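PDB 3CC1: putative alpha-N-acetylgalactosaminidase from Bacillus halodurans C-125, which probably hydrolyses alpha-glycosidic bonds to release terminal N-acetylgalactosamine from glycans or glycoconjugates. Local coordinates for residues 56-60 with 70-74; 78-82 with 168-172; 115-120 with 149-155. All blocks are in the same frame, centred on the assembly; numbering follows the deposited sequence.

Contact 1 of 3, residues 56-60 with 70-74; sequences WYEPT and APLCM
The carbonyl oxygen of Tyr57 is met from the facing loop by two groups of adjoining residues. Cys73 N donates to Tyr57 O over 2.9 Å with a nearly straight N-H (165°), while a longer CA-H...O approach brings Leu72 CA to 3.6 Å from Tyr57 O. This backbone tie sets Leu72 between two side chains of 56-60, and its methyls divide the work. CD1 runs alongside the Tyr57 ring and meets its CD1 at 4.0 Å, the leucine and the tyrosine running in the same direction. CD2 instead lies across the extended Glu58 chain, 3.6 Å from Glu58 CG and 3.5 Å from Glu58 OE1. Leu72 CG stands beside its own backbone N (chi1 -56°), and from there the leucine end reaches nearer to 56-60 than its first bond suggests. The polar end of Tyr57 is used elsewhere: its OH bonds to the carboxylate of Asp151, while its ring presents an edge to Trp56.

Past Glu58 an apolar contact and a water take over. The Cys73 thiol sulfur SG rests 3.8 Å from Pro59 CD, on the ring carbon that also nears Pro71 O. One water joins the two proline carbonyls, donating to Pro59 O and, over 2.7 Å, to Pro71 O. It thereby extends the pairing of the two chain segments where direct backbone bonding has ended.

Both segments belong to the long irregular connection between strand 49-52 and helix 97-105. Leu72 O accepts from Gln121 of helix 120-125, Tyr57 leans on Met115 at the end of strand 109-115, and Pro71 packs on Phe69 of the second subunit, placing this fold-back of the loop between the barrel strands, a short helix and a subunit interface.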
loop_
_atom_site.group_PDB
_atom_site.type_symbol
_atom_site.label_atom_id
_atom_site.label_comp_id
_atom_site.label_asym_id
_atom_site.label_seq_id
_atom_site.Cartn_x
_atom_site.Cartn_y
_atom_site.Cartn_z
ATOM N N TRP A 56 26.007 -22.506 17.611
ATOM C CA TRP A 56 27.372 -22.905 17.842
ATOM C C TRP A 56 27.504 -23.983 18.925
ATOM O O TRP A 56 28.579 -24.556 19.063
ATOM C CB TRP A 56 28.251 -21.672 18.184
ATOM C CG TRP A 56 27.657 -20.730 19.205
ATOM C CD1 TRP A 56 26.981 -19.593 18.936
ATOM C CD2 TRP A 56 27.695 -20.844 20.639
ATOM N NE1 TRP A 56 26.552 -19.001 20.101
ATOM C CE2 TRP A 56 26.996 -19.738 21.163
ATOM C CE3 TRP A 56 28.241 -21.770 21.530
ATOM C CZ2 TRP A 56 26.837 -19.538 22.514
ATOM C CZ3 TRP A 56 28.090 -21.568 22.864
ATOM C CH2 TRP A 56 27.388 -20.462 23.356
ATOM N N TYR A 57 26.367 -24.310 19.584
ATOM C CA TYR A 57 26.274 -25.224 20.734
ATOM C C TYR A 57 25.546 -26.524 20.368
ATOM O O TYR A 57 25.278 -27.352 21.224
ATOM C CB TYR A 57 25.547 -24.515 21.910
ATOM C CG TYR A 57 24.340 -23.749 21.423
ATOM C CD1 TYR A 57 23.162 -24.433 21.079
ATOM C CD2 TYR A 57 24.392 -22.372 21.221
ATOM C CE1 TYR A 57 22.068 -23.745 20.575
ATOM C CE2 TYR A 57 23.305 -21.687 20.733
ATOM C CZ TYR A 57 22.151 -22.388 20.394
ATOM O OH TYR A 57 21.041 -21.723 19.916
ATOM N N GLU A 58 25.240 -26.687 19.076
ATOM C CA GLU A 58 24.358 -27.748 18.602
ATOM C C GLU A 58 25.062 -28.703 17.641
ATOM O O GLU A 58 25.045 -28.467 16.441
ATOM C CB GLU A 58 23.134 -27.143 17.890
ATOM C CG GLU A 58 22.009 -28.141 17.582
ATOM C CD GLU A 58 20.598 -27.475 17.593
ATOM O OE1 GLU A 58 20.462 -26.375 18.189
ATOM O OE2 GLU A 58 19.630 -28.059 17.033
ATOM N N PRO A 59 25.736 -29.743 18.166
ATOM C CA PRO A 59 26.362 -30.677 17.248
ATOM C C PRO A 59 25.253 -31.544 16.690
ATOM O O PRO A 59 24.170 -31.677 17.294
ATOM C CB PRO A 59 27.282 -31.511 18.150
ATOM C CG PRO A 59 26.562 -31.529 19.464
ATOM C CD PRO A 59 25.952 -30.127 19.574
ATOM N N THR A 60 25.495 -32.133 15.550
ATOM C CA THR A 60 24.465 -32.995 14.982
ATOM C C THR A 60 24.691 -34.459 15.396
ATOM O O THR A 60 25.768 -34.797 15.887
ATOM C CB THR A 60 24.436 -32.844 13.469
ATOM O OG1 THR A 60 25.702 -33.210 12.955
ATOM C CG2 THR A 60 24.161 -31.389 13.062
ATOM N N ALA A 70 21.074 -35.626 25.932
ATOM C CA ALA A 70 21.271 -34.188 26.214
ATOM C C ALA A 70 22.011 -33.594 25.020
ATOM O O ALA A 70 23.209 -33.443 25.068
ATOM C CB ALA A 70 22.124 -34.004 27.459
ATOM N N PRO A 71 21.299 -33.313 23.935
ATOM C CA PRO A 71 21.984 -33.124 22.652
ATOM C C PRO A 71 22.716 -31.790 22.460
ATOM O O PRO A 71 23.693 -31.740 21.681
ATOM C CB PRO A 71 20.866 -33.298 21.624
ATOM C CG PRO A 71 19.632 -33.089 22.345
ATOM C CD PRO A 71 19.864 -33.572 23.766
ATOM N N LEU A 72 22.295 -30.733 23.155
ATOM C CA LEU A 72 23.044 -29.456 23.098
ATOM C C LEU A 72 24.204 -29.504 24.096
ATOM O O LEU A 72 24.088 -30.070 25.208
ATOM C CB LEU A 72 22.168 -28.230 23.377
ATOM C CG LEU A 72 20.929 -28.002 22.524
ATOM C CD1 LEU A 72 20.302 -26.606 22.882
ATOM C CD2 LEU A 72 21.207 -28.130 21.068
ATOM N N CYS A 73 25.328 -28.922 23.692
ATOM C CA CYS A 73 26.492 -28.842 24.562
ATOM C C CYS A 73 26.201 -27.790 25.600
ATOM O O CYS A 73 25.880 -26.673 25.266
ATOM C CB CYS A 73 27.734 -28.441 23.787
ATOM S SG CYS A 73 28.172 -29.652 22.563
HETATM N N MSE A 74 26.274 -28.174 26.859
HETATM C CA MSE A 74 25.785 -27.312 27.913
HETATM C C MSE A 74 26.508 -27.653 29.213
HETATM O O MSE A 74 26.730 -28.819 29.483
HETATM C CB MSE A 74 24.274 -27.549 28.103
HETATM C CG MSE A 74 23.525 -26.418 28.847
HETATM SE SE MSE A 74 21.645 -26.915 29.078
HETATM C CE MSE A 74 21.731 -28.290 30.405
HETATM O O HOH W 1 22.799 -31.035 19.275
#

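Contact 2 of 3, residues 78-82 with 168-172; sequences GRLLP and SLFEL
Arg79 lays its whole side chain against Leu169, Ser168 and Leu172, beginning with CB, which sits 3.7 Å from Leu172 CD2. The next carbon, CG, touches a different leucine, at 3.6 Å from Leu169 CD2, the two side chains running antiparallel past one another. At CD the surroundings turn polar, with Ser168 OG 3.5 Å away; that hydroxyl is hydrogen-bonded to Tyr165 O, one turn back along the helix. The chain then turns about the CG-CD bond (chi3 -65°), turning the guanidinium along the helix surface. These partners all lie on helix 162-175, one of the helices packed around the parallel strands of the TIM barrel, so the arginine joins the loop after strand 49-52 to the barrel's outer layer. NE lies 3.7 Å from Leu172 CD2 and forms a salt bridge with Asp75. Leu172 CB covers one face of the guanidinium toward its rim, giving the flat cation an aliphatic floor. At the tip NH1 donates to Ser168 O over 2.8 Å, bent to 147° at the hydrogen and arriving from above the carbonyl plane. Ser168 O also accepts the helical bond from Leu172 N, at 3.2 Å, from the opposite face of that plane. Glu171 OE1 is 4.9 Å from Arg79 NH1, too far for a bridge, yet its charge would probably favour the cation there.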
loop_
_atom_site.group_PDB
_atom_site.type_symbol
_atom_site.label_atom_id
_atom_site.label_comp_id
_atom_site.label_asym_id
_atom_site.label_seq_id
_atom_site.Cartn_x
_atom_site.Cartn_y
_atom_site.Cartn_z
ATOM N N GLY A 78 23.381 -24.795 33.117
ATOM C CA GLY A 78 22.401 -24.486 32.092
ATOM C C GLY A 78 22.905 -23.483 31.067
ATOM O O GLY A 78 22.119 -22.869 30.338
ATOM N N ARG A 79 24.223 -23.357 30.990
ATOM C CA ARG A 79 24.886 -22.501 30.006
ATOM C C ARG A 79 25.428 -23.245 28.796
ATOM O O ARG A 79 26.286 -24.128 28.899
ATOM C CB ARG A 79 26.017 -21.726 30.679
ATOM C CG ARG A 79 25.563 -21.008 31.952
ATOM C CD ARG A 79 26.631 -20.095 32.521
ATOM N NE ARG A 79 27.788 -20.858 32.979
ATOM C CZ ARG A 79 28.806 -20.348 33.662
ATOM N NH1 ARG A 79 28.834 -19.064 33.979
ATOM N NH2 ARG A 79 29.797 -21.139 34.034
ATOM N N LEU A 80 24.972 -22.819 27.623
ATOM C CA LEU A 80 25.350 -23.446 26.383
ATOM C C LEU A 80 26.859 -23.231 26.083
ATOM O O LEU A 80 27.440 -22.204 26.414
ATOM C CB LEU A 80 24.453 -22.968 25.235
ATOM C CG LEU A 80 22.962 -23.297 25.292
ATOM C CD1 LEU A 80 22.187 -22.448 24.269
ATOM C CD2 LEU A 80 22.801 -24.801 25.065
ATOM N N LEU A 81 27.451 -24.269 25.508
ATOM C CA LEU A 81 28.896 -24.384 25.245
ATOM C C LEU A 81 29.147 -24.737 23.783
ATOM O O LEU A 81 28.272 -25.277 23.110
ATOM C CB LEU A 81 29.518 -25.479 26.143
ATOM C CG LEU A 81 29.314 -25.440 27.664
ATOM C CD1 LEU A 81 29.969 -26.698 28.318
ATOM C CD2 LEU A 81 29.855 -24.157 28.236
ATOM N N PRO A 82 30.347 -24.400 23.270
ATOM C CA PRO A 82 30.706 -24.757 21.890
ATOM C C PRO A 82 30.688 -26.262 21.543
ATOM O O PRO A 82 31.166 -27.092 22.276
ATOM C CB PRO A 82 32.123 -24.137 21.718
ATOM C CG PRO A 82 32.257 -23.163 22.826
ATOM C CD PRO A 82 31.428 -23.668 23.956
ATOM N N SER A 168 25.202 -14.932 34.832
ATOM C CA SER A 168 26.078 -16.100 34.661
ATOM C C SER A 168 26.479 -16.308 33.201
ATOM O O SER A 168 27.564 -16.778 32.930
ATOM C CB SER A 168 25.443 -17.389 35.232
ATOM O OG SER A 168 24.523 -18.023 34.335
ATOM N N LEU A 169 25.611 -15.943 32.253
ATOM C CA LEU A 169 25.963 -16.145 30.817
ATOM C C LEU A 169 27.036 -15.148 30.419
ATOM O O LEU A 169 28.030 -15.482 29.771
ATOM C CB LEU A 169 24.733 -15.960 29.911
ATOM C CG LEU A 169 23.567 -16.940 30.041
ATOM C CD1 LEU A 169 22.627 -16.673 28.874
ATOM C CD2 LEU A 169 24.059 -18.395 30.038
ATOM N N PHE A 170 26.831 -13.904 30.809
ATOM C CA PHE A 170 27.766 -12.831 30.435
ATOM C C PHE A 170 29.102 -12.929 31.183
ATOM O O PHE A 170 30.140 -12.583 30.631
ATOM C CB PHE A 170 27.103 -11.466 30.510
ATOM C CG PHE A 170 26.144 -11.251 29.360
ATOM C CD1 PHE A 170 26.627 -10.830 28.130
ATOM C CD2 PHE A 170 24.809 -11.617 29.466
ATOM C CE1 PHE A 170 25.779 -10.697 27.042
ATOM C CE2 PHE A 170 23.940 -11.505 28.378
ATOM C CZ PHE A 170 24.428 -11.045 27.161
ATOM N N GLU A 171 29.091 -13.514 32.373
ATOM C CA GLU A 171 30.350 -13.908 33.025
ATOM C C GLU A 171 31.093 -14.945 32.211
ATOM O O GLU A 171 32.305 -14.850 32.014
ATOM C CB GLU A 171 30.100 -14.448 34.427
ATOM C CG GLU A 171 29.769 -13.376 35.438
ATOM C CD GLU A 171 29.172 -13.948 36.749
ATOM O OE1 GLU A 171 29.279 -15.198 36.976
ATOM O OE2 GLU A 171 28.587 -13.139 37.537
ATOM N N LEU A 172 30.374 -15.949 31.726
ATOM C CA LEU A 172 30.975 -16.969 30.875
ATOM C C LEU A 172 31.578 -16.364 29.595
ATOM O O LEU A 172 32.719 -16.662 29.204
ATOM C CB LEU A 172 29.947 -18.055 30.537
ATOM C CG LEU A 172 30.450 -19.285 29.794
ATOM C CD1 LEU A 172 31.639 -19.973 30.542
ATOM C CD2 LEU A 172 29.252 -20.232 29.601
#

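Contact 3 of 3, residues 115-120 with 149-155; sequences MRGIPR and NTDMYGV
A short antiparallel bridge between strands 118-119 and 152-155 pairs Ile118 with Tyr153 through both backbone bonds: Ile118 N to Tyr153 O at 2.8 Å and Tyr153 N to Ile118 O at 2.9 Å. Next to it Pro119 faces Met152 as a non-hydrogen-bonded pair. Gly117 CA comes within 3.1 Å of Tyr153 O, an approach that leaves no room for a side chain. Pro119 is the N-cap of helix 120-125, and the backbone N of Arg120 is taken up by Asp151 O, tying the start of the helix to the opposite segment.

The Arg120 side chain runs extended from CG to NE, across the Tyr153 ring. Its CG stands over the ring face, 3.6 Å from the centroid, as a CH-pi contact, and farther out the guanidinium lies within 8° of parallel to the ring. Thr150 O covers the opposite guanidinium face, and NE donates in the group's own plane to Met152 O at 3.2 Å. A water in that plane meets NH2, so several contacts fix the rotation of the group.

The selenomethionine Met152 folds back through two bends. Its CG is tight against Met115 CB, at 3.5 Å, and its CE lies by Pro119 CD. Arg116 salt-bridges Glu198 and Asp185. The arrangement is a small antiparallel sheet in the connection that leaves strand 109-115, an excursion from the parallel barrel of the alpha-galactosidase-type TIM fold.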
loop_
_atom_site.group_PDB
_atom_site.type_symbol
_atom_site.label_atom_id
_atom_site.label_comp_id
_atom_site.label_asym_id
_atom_site.label_seq_id
_atom_site.Cartn_x
_atom_site.Cartn_y
_atom_site.Cartn_z
HETATM N N MSE A 115 20.574 -16.999 21.461
HETATM C CA MSE A 115 19.131 -16.970 21.514
HETATM C C MSE A 115 18.680 -16.513 22.897
HETATM O O MSE A 115 19.277 -16.853 23.937
HETATM C CB MSE A 115 18.569 -18.372 21.272
HETATM C CG MSE A 115 18.954 -18.949 19.930
HETATM SE SE MSE A 115 18.000 -18.129 18.447
HETATM C CE MSE A 115 16.160 -18.458 19.031
ATOM N N ARG A 116 17.677 -15.666 22.895
ATOM C CA ARG A 116 17.026 -15.258 24.115
ATOM C C ARG A 116 16.595 -16.472 24.914
ATOM O O ARG A 116 16.055 -17.429 24.353
ATOM C CB ARG A 116 15.774 -14.471 23.763
ATOM C CG ARG A 116 14.932 -14.039 24.946
ATOM C CD ARG A 116 13.581 -13.465 24.491
ATOM N NE ARG A 116 12.742 -14.442 23.811
ATOM C CZ ARG A 116 11.779 -15.155 24.403
ATOM N NH1 ARG A 116 11.547 -15.030 25.688
ATOM N NH2 ARG A 116 11.069 -16.017 23.716
ATOM N N GLY A 117 16.771 -16.371 26.230
ATOM C CA GLY A 117 16.210 -17.340 27.181
ATOM C C GLY A 117 17.197 -18.314 27.791
ATOM O O GLY A 117 18.400 -18.042 27.954
ATOM N N ILE A 118 16.661 -19.472 28.124
ATOM C CA ILE A 118 17.391 -20.501 28.812
ATOM C C ILE A 118 17.077 -21.827 28.100
ATOM O O ILE A 118 15.972 -22.036 27.660
ATOM C CB ILE A 118 16.935 -20.577 30.306
ATOM C CG1 ILE A 118 17.781 -21.578 31.092
ATOM C CG2 ILE A 118 15.427 -20.917 30.421
ATOM C CD1 ILE A 118 17.591 -21.497 32.620
ATOM N N PRO A 119 18.058 -22.718 27.963
ATOM C CA PRO A 119 17.759 -23.849 27.109
ATOM C C PRO A 119 16.659 -24.728 27.660
ATOM O O PRO A 119 16.556 -24.924 28.844
ATOM C CB PRO A 119 19.092 -24.620 27.096
ATOM C CG PRO A 119 20.126 -23.561 27.320
ATOM C CD PRO A 119 19.498 -22.658 28.330
ATOM N N ARG A 120 15.850 -25.278 26.779
ATOM C CA ARG A 120 14.827 -26.181 27.233
ATOM C C ARG A 120 15.463 -27.381 27.946
ATOM O O ARG A 120 14.885 -27.988 28.826
ATOM C CB ARG A 120 14.018 -26.662 26.022
ATOM C CG ARG A 120 13.243 -25.553 25.334
ATOM C CD ARG A 120 12.189 -26.191 24.444
ATOM N NE ARG A 120 11.567 -25.191 23.609
ATOM C CZ ARG A 120 10.577 -25.456 22.766
ATOM N NH1 ARG A 120 10.071 -26.671 22.711
ATOM N NH2 ARG A 120 10.104 -24.520 21.982
ATOM N N ASN A 149 12.560 -21.713 16.257
ATOM C CA ASN A 149 13.658 -22.452 16.868
ATOM C C ASN A 149 13.351 -23.004 18.255
ATOM O O ASN A 149 13.031 -22.258 19.180
ATOM C CB ASN A 149 14.875 -21.533 16.933
ATOM C CG ASN A 149 15.992 -22.107 17.757
ATOM O OD1 ASN A 149 15.952 -22.066 18.997
ATOM N ND2 ASN A 149 17.013 -22.636 17.074
ATOM N N THR A 150 13.505 -24.322 18.398
ATOM C CA THR A 150 13.120 -25.035 19.625
ATOM C C THR A 150 14.172 -25.024 20.781
ATOM O O THR A 150 13.982 -25.705 21.779
ATOM C CB THR A 150 12.798 -26.539 19.333
ATOM O OG1 THR A 150 13.918 -27.132 18.658
ATOM C CG2 THR A 150 11.582 -26.695 18.446
ATOM N N ASP A 151 15.246 -24.254 20.659
ATOM C CA ASP A 151 16.380 -24.416 21.583
ATOM C C ASP A 151 16.047 -23.960 23.019
ATOM O O ASP A 151 16.511 -24.539 23.994
ATOM C CB ASP A 151 17.620 -23.613 21.092
ATOM C CG ASP A 151 18.288 -24.204 19.853
ATOM O OD1 ASP A 151 18.071 -25.415 19.545
ATOM O OD2 ASP A 151 19.072 -23.430 19.216
HETATM N N MSE A 152 15.280 -22.898 23.143
HETATM C CA MSE A 152 15.126 -22.191 24.424
HETATM C C MSE A 152 13.669 -22.065 24.902
HETATM O O MSE A 152 12.707 -22.208 24.137
HETATM C CB MSE A 152 15.693 -20.766 24.342
HETATM C CG MSE A 152 16.953 -20.540 23.483
HETATM SE SE MSE A 152 18.494 -21.464 24.180
HETATM C CE MSE A 152 19.225 -20.092 25.370
ATOM N N TYR A 153 13.539 -21.770 26.185
ATOM C CA TYR A 153 12.347 -21.143 26.753
ATOM C C TYR A 153 12.777 -19.742 27.194
ATOM O O TYR A 153 13.953 -19.492 27.461
ATOM C CB TYR A 153 11.835 -21.886 27.989
ATOM C CG TYR A 153 11.205 -23.235 27.700
ATOM C CD1 TYR A 153 10.104 -23.342 26.871
ATOM C CD2 TYR A 153 11.694 -24.393 28.296
ATOM C CE1 TYR A 153 9.510 -24.577 26.646
ATOM C CE2 TYR A 153 11.114 -25.624 28.073
ATOM C CZ TYR A 153 10.027 -25.710 27.255
ATOM O OH TYR A 153 9.465 -26.941 27.006
ATOM N N GLY A 154 11.813 -18.835 27.229
ATOM C CA GLY A 154 11.988 -17.575 27.892
ATOM C C GLY A 154 12.345 -17.702 29.356
ATOM O O GLY A 154 11.966 -18.645 30.041
ATOM N N VAL A 155 13.090 -16.712 29.819
ATOM C CA VAL A 155 13.346 -16.515 31.224
ATOM C C VAL A 155 12.299 -15.523 31.740
ATOM O O VAL A 155 12.051 -14.468 31.141
ATOM C CB VAL A 155 14.773 -16.005 31.466
ATOM C CG1 VAL A 155 14.971 -15.590 32.921
ATOM C CG2 VAL A 155 15.798 -17.073 31.069
HETATM O O HOH W 2 11.614 -22.009 21.544
#

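Contacts 2 and 3 are buried, whereas contact 1 is only partly so, and contacts 1 and 3 both reach the second subunit. Contacts 1 and 2 draw on the same long loop after strand 49-52 and are stitched together by Cys73 O and Leu81 N. Contact 3 lies along the chain inside the span closed by contact 2, and meets it where Leu80 packs on Pro119 and Met152. Met74 SE of contact 1 also packs on Pro119 CB. Chemistry follows place: loop on loop relies on one direct backbone bond and a water, loop on helix chiefly on one long arginine, and strand on strand on paired backbone bonds together with an arginine laid over a tyrosine ring.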